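Local structure of Vlm2 (Streptomyces tsusimaensis, 6ECB) at residues 37-43 / 64-70; 86-90 / 115-120; 104-110 / 131-137; 111-115 / 139-143; 162-167 / 212-217. The protein takes part in building the depsipeptide valinomycin as a non-ribosomal peptide synthetase, the chain here being its thioesterase domain, which belongs to the alpha/beta-hydrolase clan. All coordinates share one frame. Residue numbers count along the deposited sequence, not the author numbering.

How the contacts relate
Contacts 1 and 3 are two parallel pairings in one sheet, their centres 9 Å apart, joined where strand 40-44 lies beside strand 105-110: Gly40 N meets Gly104 O and Val42 N meets Tyr106 O, each at 2.8 Å. Contact 2 packs two helices together beside this sheet, Ala117 CB lying 3.7 Å from Ile107 CG2. Contact 4 shares His115 with contact 2, the two centres 10 Å apart, and holds Ser111, the probable nucleophile of a triad with His273 and Asp138; Asp138 directly follows the second strand of contact 3. Contact 5 lies apart in the helical region, its centre about 17 Å from that of contact 4 and 25 Å from that of contact 1.

Contact 1: 37-43 / 64-70; sequences DGPGIVF and FGEIHGV
Ile41, Phe43, Phe64 and Ile67 form the apolar centre. Ile41 (chi1 m, chi2 t) lays CD1 over one face of the Phe64 ring, 3.8 Å from its centroid, a CH-pi contact, while its CG1 lies 3.6 Å from Phe64 CD2. Phe43 (m) brings CE2 to 3.8 Å from Ile67 CG2, which meets the ring at its edge. On the other sheet face, Val42 CG1 packs 3.8 Å from Val70 CG2, both valines in the t rotamer. The backbones of 40-43 and 67-70 are extended and parallel, their axes 4.4 Å apart at -16°, with Ile41 beside Ile67, Val42 beside His68 and Phe43 beside Gly69. The ladder runs Ile41 N to Glu66 O (3.1 Å), His68 N to Ile41 O (2.8 Å), Phe43 N to His68 O (2.9 Å) and Val70 N to Phe43 O (2.9 Å). Before it, Gly65 N donates to Pro39 O (2.8 Å), and one water links Gly38 O (2.9 Å) with Glu66 N (3.0 Å). A second water donates to Phe43 O (3.2 Å) and Val70 O (3.0 Å). Helix 55-60 connects the strands, making this a beta-alpha-beta unit of the alpha/beta-hydrolase sheet.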
# COMPACT_ATOMS: atom_id res chain seq x y z
N ASP A 37 4.38 -4.78 21.51
CA ASP A 37 5.76 -4.37 21.64
C ASP A 37 6.44 -4.39 20.28
O ASP A 37 6.15 -5.23 19.43
CB ASP A 37 6.52 -5.28 22.61
CG ASP A 37 6.20 -4.99 24.06
OD1 ASP A 37 5.76 -3.86 24.38
OD2 ASP A 37 6.40 -5.90 24.89
N GLY A 38 7.38 -3.46 20.09
CA GLY A 38 8.16 -3.42 18.87
C GLY A 38 7.95 -2.12 18.12
O GLY A 38 7.12 -1.28 18.51
N PRO A 39 8.69 -1.94 17.03
CA PRO A 39 8.56 -0.71 16.24
C PRO A 39 7.21 -0.63 15.55
O PRO A 39 6.49 -1.61 15.39
CB PRO A 39 9.66 -0.83 15.21
CG PRO A 39 9.95 -2.27 15.14
CD PRO A 39 9.67 -2.86 16.45
N GLY A 40 6.90 0.56 15.13
CA GLY A 40 5.68 0.81 14.39
C GLY A 40 5.88 0.78 12.90
O GLY A 40 7.01 0.79 12.40
N ILE A 41 4.76 0.74 12.17
CA ILE A 41 4.77 0.93 10.73
C ILE A 41 3.57 1.77 10.36
O ILE A 41 2.45 1.52 10.84
CB ILE A 41 4.69 -0.37 9.89
CG1 ILE A 41 5.71 -1.41 10.32
CG2 ILE A 41 4.86 -0.00 8.40
CD1 ILE A 41 5.39 -2.81 9.67
N VAL A 42 3.80 2.75 9.48
CA VAL A 42 2.73 3.50 8.82
C VAL A 42 2.80 3.13 7.34
O VAL A 42 3.80 3.44 6.66
CB VAL A 42 2.88 5.02 8.98
CG1 VAL A 42 1.75 5.70 8.24
CG2 VAL A 42 2.87 5.41 10.46
N PHE A 43 1.74 2.51 6.85
CA PHE A 43 1.62 2.15 5.44
C PHE A 43 0.91 3.23 4.64
O PHE A 43 -0.17 3.67 5.01
CB PHE A 43 0.86 0.84 5.29
CG PHE A 43 1.64 -0.39 5.71
CD1 PHE A 43 2.67 -0.85 4.93
CD2 PHE A 43 1.32 -1.07 6.87
CE1 PHE A 43 3.39 -1.98 5.30
CE2 PHE A 43 2.01 -2.21 7.23
CZ PHE A 43 3.03 -2.66 6.44
N PHE A 64 5.90 -6.18 15.76
CA PHE A 64 5.68 -4.75 15.65
C PHE A 64 4.66 -4.30 16.69
O PHE A 64 3.84 -5.09 17.16
CB PHE A 64 5.22 -4.37 14.24
CG PHE A 64 6.27 -4.60 13.21
CD1 PHE A 64 6.48 -5.86 12.67
CD2 PHE A 64 7.08 -3.56 12.80
CE1 PHE A 64 7.49 -6.07 11.73
CE2 PHE A 64 8.08 -3.76 11.87
CZ PHE A 64 8.28 -5.01 11.32
N GLY A 65 4.76 -3.03 17.06
CA GLY A 65 3.84 -2.46 18.01
C GLY A 65 2.61 -1.93 17.32
O GLY A 65 1.63 -2.65 17.10
N GLU A 66 2.63 -0.65 16.98
CA GLU A 66 1.48 0.01 16.37
C GLU A 66 1.63 -0.02 14.86
O GLU A 66 2.61 0.50 14.33
CB GLU A 66 1.40 1.46 16.84
CG GLU A 66 1.20 1.59 18.34
CD GLU A 66 0.96 3.02 18.75
OE1 GLU A 66 1.06 3.93 17.89
OE2 GLU A 66 0.67 3.24 19.94
N ILE A 67 0.64 -0.58 14.18
CA ILE A 67 0.59 -0.58 12.73
C ILE A 67 -0.57 0.29 12.30
O ILE A 67 -1.72 0.02 12.67
CB ILE A 67 0.44 -2.00 12.17
CG1 ILE A 67 1.60 -2.86 12.64
CG2 ILE A 67 0.43 -1.95 10.66
CD1 ILE A 67 1.34 -4.31 12.49
N HIS A 68 -0.27 1.30 11.50
CA HIS A 68 -1.26 2.20 10.95
C HIS A 68 -1.21 2.15 9.44
O HIS A 68 -0.19 1.83 8.84
CB HIS A 68 -1.03 3.65 11.36
CG HIS A 68 -1.21 3.91 12.81
ND1 HIS A 68 -0.16 3.90 13.71
CD2 HIS A 68 -2.31 4.21 13.52
CE1 HIS A 68 -0.62 4.19 14.91
NE2 HIS A 68 -1.93 4.38 14.83
N GLY A 69 -2.33 2.52 8.81
CA GLY A 69 -2.31 2.89 7.41
C GLY A 69 -2.93 4.26 7.24
O GLY A 69 -3.77 4.69 8.03
N VAL A 70 -2.50 4.96 6.20
CA VAL A 70 -3.10 6.23 5.84
C VAL A 70 -4.15 5.98 4.77
O VAL A 70 -3.85 5.41 3.72
CB VAL A 70 -2.06 7.23 5.34
CG1 VAL A 70 -2.75 8.53 4.98
CG2 VAL A 70 -1.02 7.47 6.41
O HOH W 1 5.05 0.71 18.07
O HOH W 2 -2.84 2.59 3.64

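Contact 2: 86-90 / 115-120; sequences FEEMV and HIAFYL
Two helical segments cross at -63°, with their axes 9.8 Å apart at closest approach; the backbone of both stays near -60/-45, and the closest CA atoms are those of Val90 and Leu120, 5.5 Å apart. Phe86, at the start of 86-90, leaves its helix sideways, but chi1 t brings its ring close to 115-120. Its edge points at the face of Tyr119 in a T-shaped pair, centroids 5.2 Å apart and planes at 88°, with Phe86 CZ 3.7 Å from Tyr119 CD1. The same ring meets Ile116, CE2 to CG1 3.7 Å, and its CZ lies 3.9 Å from His115 O. Tyr119 points its CA-CB bond toward 86-90, and its hydroxyl is hydrogen-bonded to Leu228 O beyond the interface. The helices involved, 86-97 and 112-126, flank strand 105-110 in the chain and pack beside each other on the central sheet of the alpha/beta-hydrolase fold, Ala117 and Leu120 resting on Ile107. Met89 (t) places CG 3.9 Å from Ile116 CD1. Val90 (t) packs against Ile116, Tyr119 and Leu120: its CG2 touches Tyr119 CB at 3.7 Å and Ile116 CG2 at 4.4 Å, and its CG1 comes within 3.8 Å of Leu120 N.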
# COMPACT_ATOMS: atom_id res chain seq x y z
N PHE A 86 -0.15 13.27 -7.54
CA PHE A 86 0.80 12.49 -6.76
C PHE A 86 1.42 13.33 -5.65
O PHE A 86 1.48 12.90 -4.49
CB PHE A 86 1.90 11.91 -7.66
CG PHE A 86 2.94 11.13 -6.91
CD1 PHE A 86 4.21 11.66 -6.74
CD2 PHE A 86 2.68 9.88 -6.39
CE1 PHE A 86 5.19 10.96 -6.07
CE2 PHE A 86 3.67 9.16 -5.72
CZ PHE A 86 4.93 9.73 -5.55
N GLU A 87 1.85 14.56 -5.99
CA GLU A 87 2.46 15.44 -4.99
C GLU A 87 1.48 15.79 -3.88
O GLU A 87 1.84 15.77 -2.69
CB GLU A 87 3.00 16.72 -5.66
N GLU A 88 0.22 16.08 -4.23
CA GLU A 88 -0.80 16.36 -3.23
C GLU A 88 -1.04 15.15 -2.33
O GLU A 88 -1.24 15.29 -1.11
CB GLU A 88 -2.11 16.77 -3.92
CG GLU A 88 -2.04 18.14 -4.61
CD GLU A 88 -3.22 18.44 -5.50
OE1 GLU A 88 -3.97 17.54 -5.87
OE2 GLU A 88 -3.40 19.62 -5.83
N MET A 89 -1.05 13.95 -2.91
CA MET A 89 -1.23 12.73 -2.13
C MET A 89 -0.10 12.54 -1.13
O MET A 89 -0.33 12.20 0.04
CB MET A 89 -1.35 11.53 -3.07
CG MET A 89 -1.71 10.24 -2.36
SD MET A 89 -3.30 10.34 -1.48
CE MET A 89 -3.23 8.72 -0.71
N VAL A 90 1.14 12.79 -1.58
CA VAL A 90 2.28 12.68 -0.67
C VAL A 90 2.12 13.63 0.49
O VAL A 90 2.40 13.28 1.66
CB VAL A 90 3.60 12.94 -1.43
CG1 VAL A 90 4.76 13.08 -0.43
CG2 VAL A 90 3.87 11.82 -2.42
N HIS A 115 5.96 4.01 -3.72
CA HIS A 115 6.45 5.30 -4.17
C HIS A 115 5.98 6.42 -3.27
O HIS A 115 6.73 7.35 -2.97
CB HIS A 115 6.01 5.57 -5.59
CG HIS A 115 6.47 4.52 -6.52
ND1 HIS A 115 5.76 3.36 -6.70
CD2 HIS A 115 7.60 4.40 -7.24
CE1 HIS A 115 6.43 2.58 -7.54
NE2 HIS A 115 7.55 3.19 -7.87
N ILE A 116 4.70 6.37 -2.86
CA ILE A 116 4.21 7.37 -1.94
C ILE A 116 5.01 7.34 -0.65
O ILE A 116 5.40 8.38 -0.11
CB ILE A 116 2.70 7.17 -1.67
CG1 ILE A 116 1.92 7.44 -2.95
CG2 ILE A 116 2.25 8.14 -0.57
CD1 ILE A 116 0.44 7.07 -2.84
N ALA A 117 5.27 6.14 -0.14
CA ALA A 117 6.03 5.98 1.10
C ALA A 117 7.43 6.56 0.99
O ALA A 117 7.92 7.21 1.92
CB ALA A 117 6.09 4.51 1.47
N PHE A 118 8.10 6.34 -0.15
CA PHE A 118 9.43 6.93 -0.34
C PHE A 118 9.36 8.45 -0.23
O PHE A 118 10.13 9.08 0.52
CB PHE A 118 10.01 6.51 -1.70
CG PHE A 118 11.37 7.12 -1.97
CD1 PHE A 118 11.50 8.39 -2.50
CD2 PHE A 118 12.53 6.43 -1.61
CE1 PHE A 118 12.76 8.96 -2.70
CE2 PHE A 118 13.78 6.99 -1.80
CZ PHE A 118 13.90 8.25 -2.33
N TYR A 119 8.43 9.06 -0.96
CA TYR A 119 8.34 10.51 -0.97
C TYR A 119 7.83 11.05 0.36
O TYR A 119 8.28 12.12 0.81
CB TYR A 119 7.45 10.96 -2.12
CG TYR A 119 8.18 11.16 -3.43
CD1 TYR A 119 8.37 10.12 -4.31
CD2 TYR A 119 8.61 12.42 -3.80
CE1 TYR A 119 9.01 10.31 -5.51
CE2 TYR A 119 9.24 12.62 -5.01
CZ TYR A 119 9.46 11.56 -5.85
OH TYR A 119 10.09 11.76 -7.07
N LEU A 120 6.92 10.32 1.01
CA LEU A 120 6.44 10.65 2.35
C LEU A 120 7.62 10.71 3.33
O LEU A 120 7.78 11.69 4.09
CB LEU A 120 5.44 9.56 2.79
CG LEU A 120 4.53 9.70 3.96
CD1 LEU A 120 3.55 8.53 3.87
CD2 LEU A 120 5.35 9.70 5.20

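Contact 3: 104-110 / 131-137; sequences GVYIGGH and PKGLIIL
Five backbone bonds zip strand 105-110 to segment 131-137 in parallel, the strand axes 4.6 Å apart at -18°. Val105 O accepts from Lys132 N (2.8 Å), Gly133 O from Ile107 N (3.0 Å), Ile107 O from Ile135 N (2.8 Å), Ile135 O from Gly109 N (3.0 Å) and Gly109 O from Leu137 N (2.9 Å). The pairs are Ile107-Leu134, Gly108-Ile135, Gly109-Ile136 and His110-Leu137. At Gly108 the chains come to 4.3 Å between its CA and that of Ile135, with a CA-H...O contact from Gly108 CA to Ile135 O of 3.1 Å. The ring of Tyr106 (m) is sandwiched by CH-pi contacts: Lys132 CG lies 4.2 Å from its centroid on one face, Ile135 CD1 4.0 Å on the opposite face. Its hydroxyl is satisfied by Cys293 O. His110 (t) gives NE2 to His273 O and its ring stacks with the His273 ring, while Tyr54 OH bonds its backbone N. Ile107 CG1 packs 3.8 Å from Pro131 CG. Strand 105-110, helix 112-126 and strand 134-137 form a beta-alpha-beta unit of the alpha/beta-hydrolase sheet, the helix lying against Ile107 and Leu134; strand 40-44 bonds the far edge of 105-110, and Phe240 of strand 237-241 adjoins Ile135 and Leu137.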
# COMPACT_ATOMS: atom_id res chain seq x y z
N GLY A 104 11.61 4.85 15.83
CA GLY A 104 10.92 3.61 16.11
C GLY A 104 9.76 3.30 15.18
O GLY A 104 9.03 2.33 15.44
N VAL A 105 9.53 4.10 14.14
CA VAL A 105 8.38 3.93 13.26
C VAL A 105 8.86 3.90 11.82
O VAL A 105 9.46 4.87 11.34
CB VAL A 105 7.34 5.05 13.43
CG1 VAL A 105 6.13 4.79 12.53
CG2 VAL A 105 6.92 5.14 14.88
N TYR A 106 8.57 2.80 11.12
CA TYR A 106 8.83 2.69 9.70
C TYR A 106 7.72 3.33 8.89
O TYR A 106 6.56 3.38 9.32
CB TYR A 106 8.90 1.24 9.28
CG TYR A 106 10.03 0.43 9.83
CD1 TYR A 106 11.24 0.38 9.17
CD2 TYR A 106 9.87 -0.31 11.00
CE1 TYR A 106 12.30 -0.40 9.65
CE2 TYR A 106 10.92 -1.11 11.50
CZ TYR A 106 12.13 -1.13 10.81
OH TYR A 106 13.18 -1.89 11.26
N ILE A 107 8.07 3.73 7.67
CA ILE A 107 7.09 4.00 6.63
C ILE A 107 7.16 2.84 5.65
O ILE A 107 8.25 2.39 5.30
CB ILE A 107 7.37 5.33 5.90
CG1 ILE A 107 7.65 6.50 6.86
CG2 ILE A 107 6.19 5.66 5.01
CD1 ILE A 107 6.62 6.79 7.92
N GLY A 108 6.00 2.35 5.19
CA GLY A 108 5.98 1.25 4.26
C GLY A 108 4.94 1.42 3.18
O GLY A 108 4.02 2.23 3.29
N GLY A 109 5.10 0.63 2.12
CA GLY A 109 4.08 0.62 1.08
C GLY A 109 4.26 -0.43 0.02
O GLY A 109 5.38 -0.85 -0.29
N HIS A 110 3.14 -0.86 -0.56
CA HIS A 110 3.08 -1.82 -1.65
C HIS A 110 2.62 -1.10 -2.91
O HIS A 110 1.75 -0.23 -2.85
CB HIS A 110 2.10 -2.94 -1.30
CG HIS A 110 1.94 -4.00 -2.33
ND1 HIS A 110 0.85 -4.04 -3.18
CD2 HIS A 110 2.68 -5.10 -2.62
CE1 HIS A 110 0.93 -5.11 -3.96
NE2 HIS A 110 2.02 -5.78 -3.63
N PRO A 131 11.88 8.75 10.37
CA PRO A 131 11.40 7.37 10.54
C PRO A 131 12.59 6.42 10.71
O PRO A 131 13.73 6.72 10.33
CB PRO A 131 10.64 7.08 9.24
CG PRO A 131 10.33 8.45 8.66
CD PRO A 131 11.54 9.28 9.04
N LYS A 132 12.28 5.25 11.26
CA LYS A 132 13.27 4.20 11.45
C LYS A 132 13.80 3.67 10.13
O LYS A 132 14.97 3.27 10.05
CB LYS A 132 12.65 3.08 12.26
CG LYS A 132 13.61 1.99 12.68
CD LYS A 132 12.92 1.06 13.67
CE LYS A 132 13.76 -0.15 13.95
NZ LYS A 132 14.95 0.25 14.65
N GLY A 133 12.98 3.64 9.09
CA GLY A 133 13.36 3.05 7.82
C GLY A 133 12.18 3.08 6.88
O GLY A 133 11.06 3.46 7.25
N LEU A 134 12.46 2.71 5.64
CA LEU A 134 11.45 2.58 4.60
C LEU A 134 11.33 1.12 4.21
O LEU A 134 12.34 0.48 3.89
CB LEU A 134 11.82 3.42 3.38
CG LEU A 134 10.97 3.25 2.13
CD1 LEU A 134 9.59 3.85 2.36
CD2 LEU A 134 11.64 3.96 0.96
N ILE A 135 10.10 0.60 4.24
CA ILE A 135 9.80 -0.77 3.85
C ILE A 135 9.08 -0.72 2.51
O ILE A 135 7.94 -0.22 2.41
CB ILE A 135 8.95 -1.47 4.91
CG1 ILE A 135 9.76 -1.60 6.20
CG2 ILE A 135 8.40 -2.82 4.40
CD1 ILE A 135 8.97 -2.11 7.40
N ILE A 136 9.72 -1.26 1.47
CA ILE A 136 9.13 -1.35 0.13
C ILE A 136 8.65 -2.78 -0.08
O ILE A 136 9.43 -3.74 0.02
CB ILE A 136 10.14 -0.94 -0.96
CG1 ILE A 136 10.51 0.54 -0.84
CG2 ILE A 136 9.57 -1.30 -2.35
CD1 ILE A 136 9.36 1.51 -1.03
N LEU A 137 7.37 -2.92 -0.42
CA LEU A 137 6.78 -4.23 -0.68
C LEU A 137 6.63 -4.41 -2.19
O LEU A 137 5.67 -3.93 -2.80
CB LEU A 137 5.45 -4.37 0.05
CG LEU A 137 5.54 -4.28 1.57
CD1 LEU A 137 4.12 -4.38 2.14
CD2 LEU A 137 6.43 -5.34 2.17

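Contact 4: 111-115 / 139-143; sequences SLGGH and TPPRL
Polar contacts centre on His115, whose rotamer (chi1 m, chi2 85°) carries its imidazole from the helix to the loop. NE2 makes two weak hydrogen bonds, to Pro141 O at 2.9 Å and Pro140 O at 3.2 Å, while ND1 reaches Ser111 O, also weakly, at 3.5 Å. Ser111 O is held as well by Gly114 N (2.8 Å). Among the van der Waals contacts, His115 CE1 approaches Leu143 CD1 to 3.4 Å and Thr139 OG1 to 3.3 Å; Leu112 CD1 packs 4.1 Å from Leu143 CD2, and Thr139 CG2 sits 3.5 Å from Ser111 O. A side chain at Gly114 would clash with that methyl. The strained backbone of Ser111 (56/-135), between Gly109 and Gly113, fits the GxSxG nucleophile elbow of alpha/beta hydrolases, with Ser111 probably catalytic. The elbow leads from strand 105-110 into helix 112-126; the loop follows strand 134-137, and Val227 of helix 224-227 touches Leu112, His115 and Leu143.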
# COMPACT_ATOMS: atom_id res chain seq x y z
N SER A 111 3.17 -1.49 -4.05
CA SER A 111 2.78 -0.95 -5.35
C SER A 111 2.95 0.57 -5.31
O SER A 111 3.98 1.07 -4.82
CB SER A 111 1.37 -1.47 -5.66
OG SER A 111 1.03 -1.18 -6.99
N LEU A 112 1.98 1.36 -5.80
CA LEU A 112 2.10 2.81 -5.73
C LEU A 112 2.30 3.30 -4.30
O LEU A 112 2.91 4.36 -4.09
CB LEU A 112 0.85 3.46 -6.34
CG LEU A 112 0.80 4.99 -6.28
CD1 LEU A 112 1.85 5.64 -7.15
CD2 LEU A 112 -0.63 5.44 -6.71
N GLY A 113 1.80 2.55 -3.31
CA GLY A 113 2.04 2.90 -1.93
C GLY A 113 3.52 2.94 -1.60
O GLY A 113 3.94 3.71 -0.73
N GLY A 114 4.34 2.14 -2.29
CA GLY A 114 5.79 2.21 -2.08
C GLY A 114 6.38 3.53 -2.54
O GLY A 114 7.23 4.12 -1.86
N HIS A 115 5.96 4.01 -3.72
CA HIS A 115 6.45 5.30 -4.17
C HIS A 115 5.98 6.42 -3.27
O HIS A 115 6.73 7.35 -2.97
CB HIS A 115 6.01 5.57 -5.59
CG HIS A 115 6.47 4.52 -6.52
ND1 HIS A 115 5.76 3.36 -6.70
CD2 HIS A 115 7.60 4.40 -7.24
CE1 HIS A 115 6.43 2.58 -7.54
NE2 HIS A 115 7.55 3.19 -7.87
N THR A 139 7.83 -3.48 -5.22
CA THR A 139 7.80 -2.63 -6.39
C THR A 139 9.19 -2.07 -6.61
O THR A 139 9.83 -1.64 -5.64
CB THR A 139 6.79 -1.45 -6.32
OG1 THR A 139 6.81 -0.74 -7.56
CG2 THR A 139 7.13 -0.48 -5.27
N PRO A 140 9.66 -2.03 -7.85
CA PRO A 140 10.88 -1.26 -8.15
C PRO A 140 10.59 0.22 -8.10
O PRO A 140 9.43 0.66 -8.15
CB PRO A 140 11.22 -1.69 -9.59
CG PRO A 140 10.30 -2.77 -9.95
CD PRO A 140 9.09 -2.60 -9.08
N PRO A 141 11.63 1.04 -8.13
CA PRO A 141 11.37 2.48 -8.16
C PRO A 141 10.73 2.92 -9.46
O PRO A 141 9.95 3.88 -9.44
CB PRO A 141 12.77 3.11 -7.95
CG PRO A 141 13.74 2.05 -8.05
CD PRO A 141 13.05 0.71 -7.88
N ARG A 142 10.99 2.23 -10.57
CA ARG A 142 10.21 2.40 -11.78
C ARG A 142 8.87 1.70 -11.59
O ARG A 142 8.82 0.47 -11.47
CB ARG A 142 10.91 1.80 -12.99
CG ARG A 142 11.98 2.63 -13.53
CD ARG A 142 12.65 1.97 -14.76
NE ARG A 142 11.84 1.98 -15.97
CZ ARG A 142 11.81 2.98 -16.85
NH1 ARG A 142 12.53 4.08 -16.65
NH2 ARG A 142 11.04 2.89 -17.93
N LEU A 143 7.78 2.47 -11.59
CA LEU A 143 6.48 1.86 -11.37
C LEU A 143 6.09 1.03 -12.60
O LEU A 143 6.32 1.45 -13.74
CB LEU A 143 5.42 2.92 -11.09
CG LEU A 143 4.01 2.39 -10.78
CD1 LEU A 143 3.99 1.37 -9.62
CD2 LEU A 143 3.06 3.54 -10.49

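Contact 5: 162-167 / 212-217; sequences ILAMGI and FLRLQM
The end of helix 157-165 and the start of helix 167-170, joined at Gly166, face helix 206-220. Ile167 (chi1 t) is one bump: its CD1 sits over the face of the Phe212 ring, 4.2 Å from the centroid in a CH-pi contact, and its CB is 3.7 Å from Phe212 CE2. Leu213 fills the hollow between Leu163 and Ile167, its CD1 4.0 Å from Leu163 CD1 and its CD2 4.3 Å from Ile167 CG2. Met217 CE packs 4.1 Å from Ile162 CG1. Gln216, extended through chi1 and chi2 (t, t), reaches Gly166, where a CB would strike its NE2; its OE1 lies 3.3 Å from Ile162 CG2. One water fills the remaining gap, donating to Ile162 O (2.7 Å) and Gln216 OE1 (2.7 Å) and accepting from Ile167 N (2.9 Å). These helices belong to the insertion between strands 134-137 and 237-241, consistent with a thioesterase lid. Apolar packing with a single water-mediated polar bridge implies an interface held mainly by burial and shape.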
# COMPACT_ATOMS: atom_id res chain seq x y z
N ILE A 162 -9.94 -4.08 -13.95
CA ILE A 162 -9.25 -3.43 -12.84
C ILE A 162 -9.89 -3.81 -11.52
O ILE A 162 -9.21 -4.10 -10.53
CB ILE A 162 -9.27 -1.89 -13.02
CG1 ILE A 162 -8.55 -1.46 -14.30
CG2 ILE A 162 -8.69 -1.21 -11.79
CD1 ILE A 162 -7.15 -1.88 -14.37
N LEU A 163 -11.22 -3.78 -11.47
CA LEU A 163 -11.94 -4.18 -10.27
C LEU A 163 -11.56 -5.61 -9.89
O LEU A 163 -11.19 -5.88 -8.74
CB LEU A 163 -13.44 -4.06 -10.51
CG LEU A 163 -14.39 -4.54 -9.41
CD1 LEU A 163 -15.76 -3.90 -9.58
CD2 LEU A 163 -14.52 -6.09 -9.43
N ALA A 164 -11.62 -6.52 -10.86
CA ALA A 164 -11.36 -7.93 -10.58
C ALA A 164 -9.94 -8.15 -10.09
O ALA A 164 -9.71 -8.83 -9.09
CB ALA A 164 -11.62 -8.76 -11.84
N MET A 165 -8.96 -7.56 -10.78
CA MET A 165 -7.57 -7.84 -10.46
C MET A 165 -7.10 -7.11 -9.21
O MET A 165 -6.20 -7.60 -8.53
CB MET A 165 -6.66 -7.49 -11.64
CG MET A 165 -6.94 -8.28 -12.93
SD MET A 165 -7.12 -10.08 -12.74
CE MET A 165 -5.63 -10.49 -11.86
N GLY A 166 -7.66 -5.95 -8.90
CA GLY A 166 -7.21 -5.18 -7.76
C GLY A 166 -7.94 -5.55 -6.48
O GLY A 166 -7.55 -6.50 -5.79
N ILE A 167 -9.04 -4.86 -6.18
CA ILE A 167 -9.76 -5.15 -4.95
C ILE A 167 -10.37 -6.56 -4.98
O ILE A 167 -10.49 -7.21 -3.94
CB ILE A 167 -10.81 -4.05 -4.66
CG1 ILE A 167 -11.43 -4.27 -3.28
CG2 ILE A 167 -11.88 -3.99 -5.76
CD1 ILE A 167 -11.91 -3.00 -2.64
N PHE A 212 -13.51 4.20 -3.90
CA PHE A 212 -12.23 3.53 -4.09
C PHE A 212 -11.97 3.30 -5.58
O PHE A 212 -10.87 3.55 -6.07
CB PHE A 212 -12.20 2.20 -3.33
CG PHE A 212 -11.13 1.28 -3.83
CD1 PHE A 212 -9.85 1.42 -3.38
CD2 PHE A 212 -11.41 0.33 -4.80
CE1 PHE A 212 -8.85 0.62 -3.87
CE2 PHE A 212 -10.41 -0.47 -5.31
CZ PHE A 212 -9.14 -0.34 -4.84
N LEU A 213 -12.96 2.78 -6.30
CA LEU A 213 -12.74 2.45 -7.70
C LEU A 213 -12.47 3.70 -8.53
O LEU A 213 -11.64 3.68 -9.44
CB LEU A 213 -13.93 1.68 -8.25
CG LEU A 213 -14.13 0.28 -7.66
CD1 LEU A 213 -15.50 -0.24 -8.03
CD2 LEU A 213 -13.03 -0.63 -8.17
N ARG A 214 -13.15 4.80 -8.21
CA ARG A 214 -12.91 6.04 -8.95
C ARG A 214 -11.54 6.62 -8.63
O ARG A 214 -10.81 7.04 -9.53
CB ARG A 214 -14.01 7.06 -8.65
CG ARG A 214 -15.40 6.67 -9.16
CD ARG A 214 -16.46 7.74 -8.84
NE ARG A 214 -17.78 7.30 -9.28
CZ ARG A 214 -18.19 7.32 -10.55
NH1 ARG A 214 -17.38 7.78 -11.51
NH2 ARG A 214 -19.40 6.88 -10.86
N LEU A 215 -11.15 6.63 -7.35
CA LEU A 215 -9.82 7.13 -7.02
C LEU A 215 -8.74 6.22 -7.59
O LEU A 215 -7.68 6.68 -8.03
CB LEU A 215 -9.66 7.27 -5.50
CG LEU A 215 -8.31 7.80 -5.01
CD1 LEU A 215 -7.96 9.14 -5.66
CD2 LEU A 215 -8.35 7.92 -3.49
N GLN A 216 -8.99 4.91 -7.62
CA GLN A 216 -8.02 3.99 -8.20
C GLN A 216 -7.76 4.30 -9.67
O GLN A 216 -6.60 4.38 -10.10
CB GLN A 216 -8.51 2.55 -8.04
CG GLN A 216 -7.53 1.54 -8.60
CD GLN A 216 -8.06 0.11 -8.45
OE1 GLN A 216 -9.22 -0.15 -8.70
NE2 GLN A 216 -7.20 -0.80 -8.01
N MET A 217 -8.82 4.46 -10.47
CA MET A 217 -8.64 4.79 -11.88
C MET A 217 -7.83 6.06 -12.04
O MET A 217 -6.95 6.16 -12.89
CB MET A 217 -10.00 4.94 -12.58
CG MET A 217 -9.89 4.94 -14.11
SD MET A 217 -9.35 3.34 -14.76
CE MET A 217 -10.21 2.23 -13.66
O HOH W 3 -9.50 -2.78 -8.15